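Local structure of hypothetical protein PH0823 (Pyrococcus horikoshii, 2DUM) at residues A[118-123]-A[150-155]; A[27-32]-A[90-95]. The protein is of unknown function but belongs to the universal stress protein A family, and forms a two-chain assembly with that family's alpha/beta fold. All coordinates share one frame; numbering follows the deposited sequence.

Interaction 1: residues A[118-123]-A[150-155]; sequences VSLIIL and PVLIIK
Segments 118-123 and 150-155 pair as parallel strands, their axes 4.6 Å apart at the closest and inclined by 18°, and four main-chain hydrogen bonds stitch them together. Ile-121 N opens the series by donating to Pro-150 O at 2.9 Å, from above the carbonyl plane. Leu-152 N then gives to Ile-121 O at 2.7 Å, Leu-123 N to Leu-152 O at 2.8 Å, and Ile-154 N to Leu-123 O at 2.9 Å; in these three the donor sits nearly along the C=O axis. Ile-121 and Leu-123 therefore use both N and O on this neighbour, while Leu-120 and Ile-122 each hydrogen-bond through the backbone to Leu-9 of strand 7-11. Three CA-H...O contacts supplement the bonds, from Val-151 to Ile-121 O, Ile-122 to Leu-152 O and Ile-153 to Leu-123 O. Ser-119 OG is satisfied outside the pair, by Lys-7 N and Met-4 O.

Side chains alternate between the two faces. On one, Ile-122 and Leu-152 run alongside each other in a common direction, with CG1 of Ile-122 3.7 Å from CB of Leu-152. Leu-120 has CG anti to its backbone N (chi1 -174°), so its CD1 reaches Pro-150 and its CD2 approaches CB of Leu-152 obliquely. On the other face, the side chains of Leu-123 and Val-151 cross obliquely, CD2 of Leu-123 coming to 3.4 Å from CG1 of Val-151. Beyond this pair, residues 151 to 153 join an antiparallel strand of the second subunit, and Leu-152 packs on Leu-120 of that subunit. Every touching residue is buried, so this seam pairs main-chain donors and acceptors inside an aliphatic setting, and the sheet continues through it across the dimer interface.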
ATOM      1  N   VAL A 118       0.039 -14.672  -3.867  1.00 41.48           N
ATOM      2  CA  VAL A 118      -0.836 -13.914  -2.974  1.00 37.55           C
ATOM      3  C   VAL A 118      -1.379 -12.698  -3.713  1.00 37.40           C
ATOM      4  O   VAL A 118      -0.749 -12.237  -4.661  1.00 36.59           O
ATOM      5  CB  VAL A 118      -0.107 -13.456  -1.684  1.00 37.17           C
ATOM      6  CG1 VAL A 118       0.657 -14.516  -1.135  1.00 35.45           C
ATOM      7  CG2 VAL A 118       0.779 -12.213  -1.892  1.00 34.02           C
ATOM      8  N   SER A 119      -2.523 -12.169  -3.241  1.00 36.97           N
ATOM      9  CA  SER A 119      -3.222 -11.060  -3.896  1.00 36.58           C
ATOM     10  C   SER A 119      -2.594  -9.756  -3.554  1.00 35.06           C
ATOM     11  O   SER A 119      -2.550  -8.908  -4.415  1.00 36.81           O
ATOM     12  CB  SER A 119      -4.699 -11.005  -3.510  1.00 36.82           C
ATOM     13  OG  SER A 119      -4.783 -11.053  -2.114  1.00 36.78           O
ATOM     14  N   LEU A 120      -2.123  -9.636  -2.321  1.00 32.46           N
ATOM     15  CA  LEU A 120      -1.681  -8.429  -1.722  1.00 30.85           C
ATOM     16  C   LEU A 120      -0.631  -8.775  -0.722  1.00 31.94           C
ATOM     17  O   LEU A 120      -0.655  -9.871  -0.153  1.00 31.52           O
ATOM     18  CB  LEU A 120      -2.800  -7.813  -0.920  1.00 29.14           C
ATOM     19  CG  LEU A 120      -2.507  -6.438  -0.332  1.00 28.38           C
ATOM     20  CD1 LEU A 120      -1.856  -5.479  -1.309  1.00 27.35           C
ATOM     21  CD2 LEU A 120      -3.752  -5.744   0.056  1.00 25.29           C
ATOM     22  N   ILE A 121       0.293  -7.839  -0.466  1.00 33.79           N
ATOM     23  CA  ILE A 121       1.003  -7.899   0.821  1.00 35.48           C
ATOM     24  C   ILE A 121       0.647  -6.717   1.698  1.00 36.75           C
ATOM     25  O   ILE A 121       0.492  -5.613   1.171  1.00 38.03           O
ATOM     26  CB  ILE A 121       2.533  -8.328   0.821  1.00 33.96           C
ATOM     27  CG1 ILE A 121       3.291  -7.334   1.619  1.00 36.57           C
ATOM     28  CG2 ILE A 121       3.205  -8.384  -0.503  1.00 33.15           C
ATOM     29  CD1 ILE A 121       4.201  -7.921   2.630  1.00 40.80           C
ATOM     30  N   ILE A 122       0.447  -6.959   2.993  1.00 37.58           N
ATOM     31  CA  ILE A 122       0.094  -5.901   3.926  1.00 39.54           C
ATOM     32  C   ILE A 122       1.174  -5.860   4.903  1.00 41.34           C
ATOM     33  O   ILE A 122       1.543  -6.912   5.395  1.00 42.18           O
ATOM     34  CB  ILE A 122      -1.108  -6.270   4.771  1.00 39.76           C
ATOM     35  CG1 ILE A 122      -2.383  -6.151   3.940  1.00 42.49           C
ATOM     36  CG2 ILE A 122      -1.266  -5.354   5.954  1.00 35.24           C
ATOM     37  CD1 ILE A 122      -3.458  -7.101   4.403  1.00 39.94           C
ATOM     38  N   LEU A 123       1.636  -4.642   5.201  1.00 43.73           N
ATOM     39  CA  LEU A 123       2.745  -4.319   6.112  1.00 45.76           C
ATOM     40  C   LEU A 123       2.441  -3.145   7.036  1.00 48.95           C
ATOM     41  O   LEU A 123       1.799  -2.150   6.598  1.00 49.59           O
ATOM     42  CB  LEU A 123       3.894  -3.734   5.341  1.00 45.15           C
ATOM     43  CG  LEU A 123       4.940  -4.490   4.625  1.00 44.03           C
ATOM     44  CD1 LEU A 123       4.722  -5.820   5.205  1.00 47.65           C
ATOM     45  CD2 LEU A 123       4.643  -4.447   3.156  1.00 39.36           C
ATOM     46  N   PRO A 150       1.008  -6.214  -5.175  1.00 39.37           N
ATOM     47  CA  PRO A 150       0.575  -4.943  -4.560  1.00 38.27           C
ATOM     48  C   PRO A 150       0.814  -4.900  -3.082  1.00 36.36           C
ATOM     49  O   PRO A 150       1.136  -5.959  -2.506  1.00 36.20           O
ATOM     50  CB  PRO A 150      -0.885  -4.839  -4.938  1.00 38.12           C
ATOM     51  CG  PRO A 150      -1.345  -6.233  -5.193  1.00 38.97           C
ATOM     52  CD  PRO A 150      -0.134  -7.029  -5.633  1.00 38.74           C
ATOM     53  N   VAL A 151       0.791  -3.700  -2.479  1.00 34.73           N
ATOM     54  CA  VAL A 151       1.281  -3.573  -1.106  1.00 34.37           C
ATOM     55  C   VAL A 151       0.506  -2.593  -0.285  1.00 34.58           C
ATOM     56  O   VAL A 151       0.392  -1.443  -0.672  1.00 35.96           O
ATOM     57  CB  VAL A 151       2.763  -3.161  -1.016  1.00 34.09           C
ATOM     58  CG1 VAL A 151       3.194  -2.902   0.482  1.00 35.45           C
ATOM     59  CG2 VAL A 151       3.673  -4.211  -1.566  1.00 32.97           C
ATOM     60  N   LEU A 152       0.000  -3.013   0.869  1.00 33.76           N
ATOM     61  CA  LEU A 152      -0.775  -2.116   1.670  1.00 32.70           C
ATOM     62  C   LEU A 152       0.125  -1.655   2.828  1.00 34.20           C
ATOM     63  O   LEU A 152       0.601  -2.443   3.741  1.00 32.64           O
ATOM     64  CB  LEU A 152      -1.984  -2.872   2.194  1.00 32.18           C
ATOM     65  CG  LEU A 152      -3.350  -2.175   2.166  1.00 30.60           C
ATOM     66  CD1 LEU A 152      -4.276  -2.766   3.139  1.00 34.16           C
ATOM     67  CD2 LEU A 152      -3.275  -0.835   2.542  1.00 26.93           C
ATOM     68  N   ILE A 153       0.416  -0.374   2.847  1.00 34.91           N
ATOM     69  CA  ILE A 153       1.130  -0.012   4.053  1.00 36.42           C
ATOM     70  C   ILE A 153       0.169   0.657   5.016  1.00 38.43           C
ATOM     71  O   ILE A 153      -0.438   1.689   4.723  1.00 37.15           O
ATOM     72  CB  ILE A 153       2.567   0.599   3.881  1.00 35.37           C
ATOM     73  CG1 ILE A 153       2.761   1.559   5.009  1.00 42.27           C
ATOM     74  CG2 ILE A 153       2.842   1.243   2.560  1.00 27.17           C
ATOM     75  CD1 ILE A 153       2.073   3.034   4.735  1.00 55.42           C
ATOM     76  N   ILE A 154      -0.063  -0.013   6.129  1.00 42.27           N
ATOM     77  CA  ILE A 154      -1.076   0.455   7.082  1.00 46.53           C
ATOM     78  C   ILE A 154      -0.255   1.224   8.101  1.00 48.65           C
ATOM     79  O   ILE A 154       1.005   1.051   8.109  1.00 49.15           O
ATOM     80  CB  ILE A 154      -1.965  -0.740   7.622  1.00 46.28           C
ATOM     81  CG1 ILE A 154      -3.443  -0.424   7.645  1.00 47.65           C
ATOM     82  CG2 ILE A 154      -1.743  -1.035   9.051  1.00 50.81           C
ATOM     83  CD1 ILE A 154      -4.188  -0.745   6.334  1.00 52.42           C
ATOM     84  N   LYS A 155      -0.901   2.094   8.887  1.00 51.36           N
ATOM     85  CA  LYS A 155      -0.146   3.003   9.734  1.00 55.02           C
ATOM     86  C   LYS A 155      -0.733   3.358  11.125  1.00 59.89           C
ATOM     87  O   LYS A 155      -0.064   3.167  12.163  1.00 61.56           O
ATOM     88  CB  LYS A 155       0.098   4.268   8.935  1.00 54.19           C
ATOM     89  CG  LYS A 155       1.496   4.841   9.062  1.00 50.43           C
ATOM     90  CD  LYS A 155       1.693   6.050   8.183  1.00 45.48           C
ATOM     91  CE  LYS A 155       2.119   5.703   6.769  1.00 44.69           C
ATOM     92  NZ  LYS A 155       3.020   6.850   6.328  1.00 45.31           N
TER

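Interaction 2: residues A[27-32]-A[90-95]; sequences KRNKME and AFRAKN
Arg-92, the first residue to leave helical geometry after helix 69-90 and one with positive phi, lays its side chain along the turn that follows helix 16-28. Its CG stands anti to the carbonyl carbon (chi1 -53°), and bends at chi2 and chi3 bring the guanidinium over Lys-30. The side chains of Lys-30 and Arg-92 extend alongside each other in a common direction, with CG of Lys-30 3.3 Å from NH1 of Arg-92. Asn-29 O lies over the same guanidinium face, also toward its rim, while NH2 makes a salt bridge to Glu-26 in helix 16-28. The Asn-29 side chain passes that of Arg-92 head to tail, its amide plane turned 73° from the guanidinium. That amide is held within its own turn: Asn-29 OD1 accepts from Met-31 N at 2.8 Å, and Asn-29 ND2 donates to Met-31 O at 3.0 Å. Farther along, Glu-32 crosses Lys-94 at about a right angle, its carboxylate meeting the aliphatic CD of Lys-94 (3.5 Å from OE2), with the charged tips apart. Phe-91 points away from the turn and stacks on Phe-25. Two helix exits thus meet before strands 35-43 and 95-103 of the alpha/beta fold, the first of them shaped as an Asx turn at Asn-29.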
ATOM      1  N   LYS A  27      -9.872  -1.912  12.899  1.00 51.34           N
ATOM      2  CA  LYS A  27     -10.746  -0.658  12.933  1.00 51.61           C
ATOM      3  C   LYS A  27     -11.034   0.046  11.603  1.00 50.83           C
ATOM      4  O   LYS A  27     -12.199   0.260  11.236  1.00 50.11           O
ATOM      5  CB  LYS A  27     -10.291   0.365  13.954  1.00 51.69           C
ATOM      6  CG  LYS A  27     -11.514   0.966  14.719  1.00 56.93           C
ATOM      7  CD  LYS A  27     -12.971   0.913  13.891  1.00 60.91           C
ATOM      8  CE  LYS A  27     -14.082   2.050  14.216  1.00 58.80           C
ATOM      9  NZ  LYS A  27     -13.966   3.341  13.329  1.00 63.92           N
ATOM     10  N   ARG A  28      -9.959   0.351  10.879  1.00 50.64           N
ATOM     11  CA  ARG A  28     -10.009   0.830   9.501  1.00 50.00           C
ATOM     12  C   ARG A  28     -10.817  -0.033   8.607  1.00 48.98           C
ATOM     13  O   ARG A  28     -11.716   0.479   7.965  1.00 48.70           O
ATOM     14  CB  ARG A  28      -8.602   0.945   8.922  1.00 50.41           C
ATOM     15  CG  ARG A  28      -7.779   1.892   9.715  1.00 52.23           C
ATOM     16  CD  ARG A  28      -6.648   2.473   8.955  1.00 58.58           C
ATOM     17  NE  ARG A  28      -6.561   3.946   9.124  1.00 63.43           N
ATOM     18  CZ  ARG A  28      -7.230   4.838   8.375  1.00 64.35           C
ATOM     19  NH1 ARG A  28      -7.062   6.133   8.615  1.00 63.80           N
ATOM     20  NH2 ARG A  28      -8.073   4.435   7.392  1.00 63.95           N
ATOM     21  N   ASN A  29     -10.509  -1.333   8.567  1.00 48.65           N
ATOM     22  CA  ASN A  29     -11.140  -2.248   7.555  1.00 48.91           C
ATOM     23  C   ASN A  29     -12.418  -2.912   7.934  1.00 48.56           C
ATOM     24  O   ASN A  29     -12.513  -3.472   9.069  1.00 48.77           O
ATOM     25  CB  ASN A  29     -10.233  -3.413   7.135  1.00 48.73           C
ATOM     26  CG  ASN A  29     -10.907  -4.337   6.139  1.00 48.67           C
ATOM     27  OD1 ASN A  29     -11.433  -3.885   5.112  1.00 53.67           O
ATOM     28  ND2 ASN A  29     -10.897  -5.629   6.426  1.00 49.83           N
ATOM     29  N   LYS A  30     -13.357  -2.925   6.969  1.00 47.77           N
ATOM     30  CA  LYS A  30     -14.517  -3.815   7.118  1.00 47.47           C
ATOM     31  C   LYS A  30     -14.834  -4.890   6.061  1.00 46.37           C
ATOM     32  O   LYS A  30     -15.804  -5.639   6.193  1.00 46.74           O
ATOM     33  CB  LYS A  30     -15.755  -3.027   7.520  1.00 47.77           C
ATOM     34  CG  LYS A  30     -15.813  -2.916   9.027  1.00 51.07           C
ATOM     35  CD  LYS A  30     -16.927  -1.987   9.506  1.00 56.53           C
ATOM     36  CE  LYS A  30     -16.345  -1.049  10.564  1.00 61.47           C
ATOM     37  NZ  LYS A  30     -15.327  -0.114   9.936  1.00 66.24           N
ATOM     38  N   MET A  31     -14.019  -5.010   5.031  1.00 46.04           N
ATOM     39  CA  MET A  31     -14.322  -5.943   3.916  1.00 45.60           C
ATOM     40  C   MET A  31     -13.771  -7.289   4.373  1.00 46.90           C
ATOM     41  O   MET A  31     -13.085  -7.392   5.452  1.00 46.86           O
ATOM     42  CB  MET A  31     -13.681  -5.517   2.571  1.00 45.31           C
ATOM     43  CG  MET A  31     -13.924  -4.060   2.140  1.00 43.16           C
ATOM     44  SD  MET A  31     -13.460  -3.804   0.483  1.00 44.55           S
ATOM     45  CE  MET A  31     -11.858  -4.493   0.485  1.00 38.57           C
ATOM     46  N   GLU A  32     -14.061  -8.339   3.620  1.00 46.66           N
ATOM     47  CA  GLU A  32     -13.688  -9.570   4.191  1.00 47.49           C
ATOM     48  C   GLU A  32     -12.602 -10.243   3.358  1.00 46.95           C
ATOM     49  O   GLU A  32     -12.737 -10.497   2.148  1.00 48.69           O
ATOM     50  CB  GLU A  32     -14.933 -10.365   4.451  1.00 48.35           C
ATOM     51  CG  GLU A  32     -15.246 -11.361   3.382  1.00 56.65           C
ATOM     52  CD  GLU A  32     -15.870 -12.657   3.973  1.00 67.73           C
ATOM     53  OE1 GLU A  32     -16.853 -13.154   3.321  1.00 69.05           O
ATOM     54  OE2 GLU A  32     -15.383 -13.142   5.074  1.00 67.49           O
ATOM     55  N   ALA A  90      -9.372 -10.319  12.986  1.00 45.10           N
ATOM     56  CA  ALA A  90      -9.305  -8.877  12.605  1.00 43.95           C
ATOM     57  C   ALA A  90      -9.465  -8.605  11.096  1.00 41.24           C
ATOM     58  O   ALA A  90     -10.299  -7.811  10.630  1.00 41.66           O
ATOM     59  CB  ALA A  90      -8.006  -8.281  13.111  1.00 45.27           C
ATOM     60  N   PHE A  91      -8.660  -9.284  10.322  1.00 37.36           N
ATOM     61  CA  PHE A  91      -8.889  -9.238   8.902  1.00 34.63           C
ATOM     62  C   PHE A  91     -10.249  -9.607   8.460  1.00 32.35           C
ATOM     63  O   PHE A  91     -10.545  -9.382   7.291  1.00 30.39           O
ATOM     64  CB  PHE A  91      -7.837 -10.064   8.261  1.00 34.76           C
ATOM     65  CG  PHE A  91      -6.545  -9.485   8.509  1.00 36.43           C
ATOM     66  CD1 PHE A  91      -6.161  -9.253   9.832  1.00 38.11           C
ATOM     67  CD2 PHE A  91      -5.778  -8.982   7.470  1.00 34.44           C
ATOM     68  CE1 PHE A  91      -4.982  -8.605  10.086  1.00 36.56           C
ATOM     69  CE2 PHE A  91      -4.619  -8.364   7.705  1.00 32.43           C
ATOM     70  CZ  PHE A  91      -4.211  -8.166   9.003  1.00 37.08           C
ATOM     71  N   ARG A  92     -11.047 -10.153   9.393  1.00 29.66           N
ATOM     72  CA  ARG A  92     -12.356 -10.629   9.077  1.00 29.60           C
ATOM     73  C   ARG A  92     -12.185 -11.578   7.962  1.00 27.49           C
ATOM     74  O   ARG A  92     -12.871 -11.569   7.008  1.00 26.98           O
ATOM     75  CB  ARG A  92     -13.275  -9.488   8.643  1.00 30.78           C
ATOM     76  CG  ARG A  92     -13.219  -8.476   9.664  1.00 35.83           C
ATOM     77  CD  ARG A  92     -13.278  -7.118   9.152  1.00 42.48           C
ATOM     78  NE  ARG A  92     -14.549  -6.590   9.633  1.00 50.92           N
ATOM     79  CZ  ARG A  92     -14.731  -5.944  10.801  1.00 53.11           C
ATOM     80  NH1 ARG A  92     -15.957  -5.514  11.129  1.00 55.44           N
ATOM     81  NH2 ARG A  92     -13.713  -5.703  11.635  1.00 51.01           N
ATOM     82  N   ALA A  93     -11.278 -12.471   8.181  1.00 27.47           N
ATOM     83  CA  ALA A  93     -10.784 -13.403   7.215  1.00 27.38           C
ATOM     84  C   ALA A  93     -11.715 -14.643   7.141  1.00 28.03           C
ATOM     85  O   ALA A  93     -12.110 -15.142   8.188  1.00 29.41           O
ATOM     86  CB  ALA A  93      -9.373 -13.806   7.739  1.00 26.18           C
ATOM     87  N   LYS A  94     -12.074 -15.184   5.985  1.00 28.00           N
ATOM     88  CA  LYS A  94     -12.561 -16.542   6.045  1.00 29.79           C
ATOM     89  C   LYS A  94     -11.477 -17.591   6.505  1.00 31.49           C
ATOM     90  O   LYS A  94     -11.900 -18.561   7.105  1.00 34.00           O
ATOM     91  CB  LYS A  94     -13.144 -17.012   4.749  1.00 29.37           C
ATOM     92  CG  LYS A  94     -13.580 -15.936   3.822  1.00 34.69           C
ATOM     93  CD  LYS A  94     -14.998 -16.203   3.323  1.00 40.06           C
ATOM     94  CE  LYS A  94     -14.971 -17.121   2.123  1.00 46.07           C
ATOM     95  NZ  LYS A  94     -13.707 -17.089   1.201  1.00 48.16           N
ATOM     96  N   ASN A  95     -10.145 -17.471   6.240  1.00 31.12           N
ATOM     97  CA  ASN A  95      -9.133 -18.520   6.654  1.00 30.87           C
ATOM     98  C   ASN A  95      -7.806 -17.969   6.974  1.00 33.51           C
ATOM     99  O   ASN A  95      -7.408 -16.923   6.486  1.00 34.87           O
ATOM    100  CB  ASN A  95      -8.849 -19.575   5.624  1.00 27.50           C
ATOM    101  CG  ASN A  95     -10.064 -20.323   5.268  1.00 28.99           C
ATOM    102  OD1 ASN A  95     -10.675 -20.068   4.220  1.00 27.18           O
ATOM    103  ND2 ASN A  95     -10.507 -21.230   6.169  1.00 26.85           N
TER

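Overall arrangement
Both contacts belong to one alpha/beta domain with a five-stranded parallel sheet ordered 3-2-1-4-5, and their centres lie about 13 Å apart. Interaction 2 comes first along the chain, joining the ends of helices 16-28 and 69-90 ahead of strands 35-43 and 95-103; interaction 1 pairs the fourth and fifth strands, toward the 151-154 edge of the sheet. Helix 16-28 connects them, since Ile-154 packs on its Phe-25, on which Phe-91 stacks. They also touch directly, CD1 of Ile-122 lying 3.7 Å from CE2 of Phe-91. Each reaches the second subunit, so the edge of the sheet and the turn after helix 16-28 both contribute to the dimer.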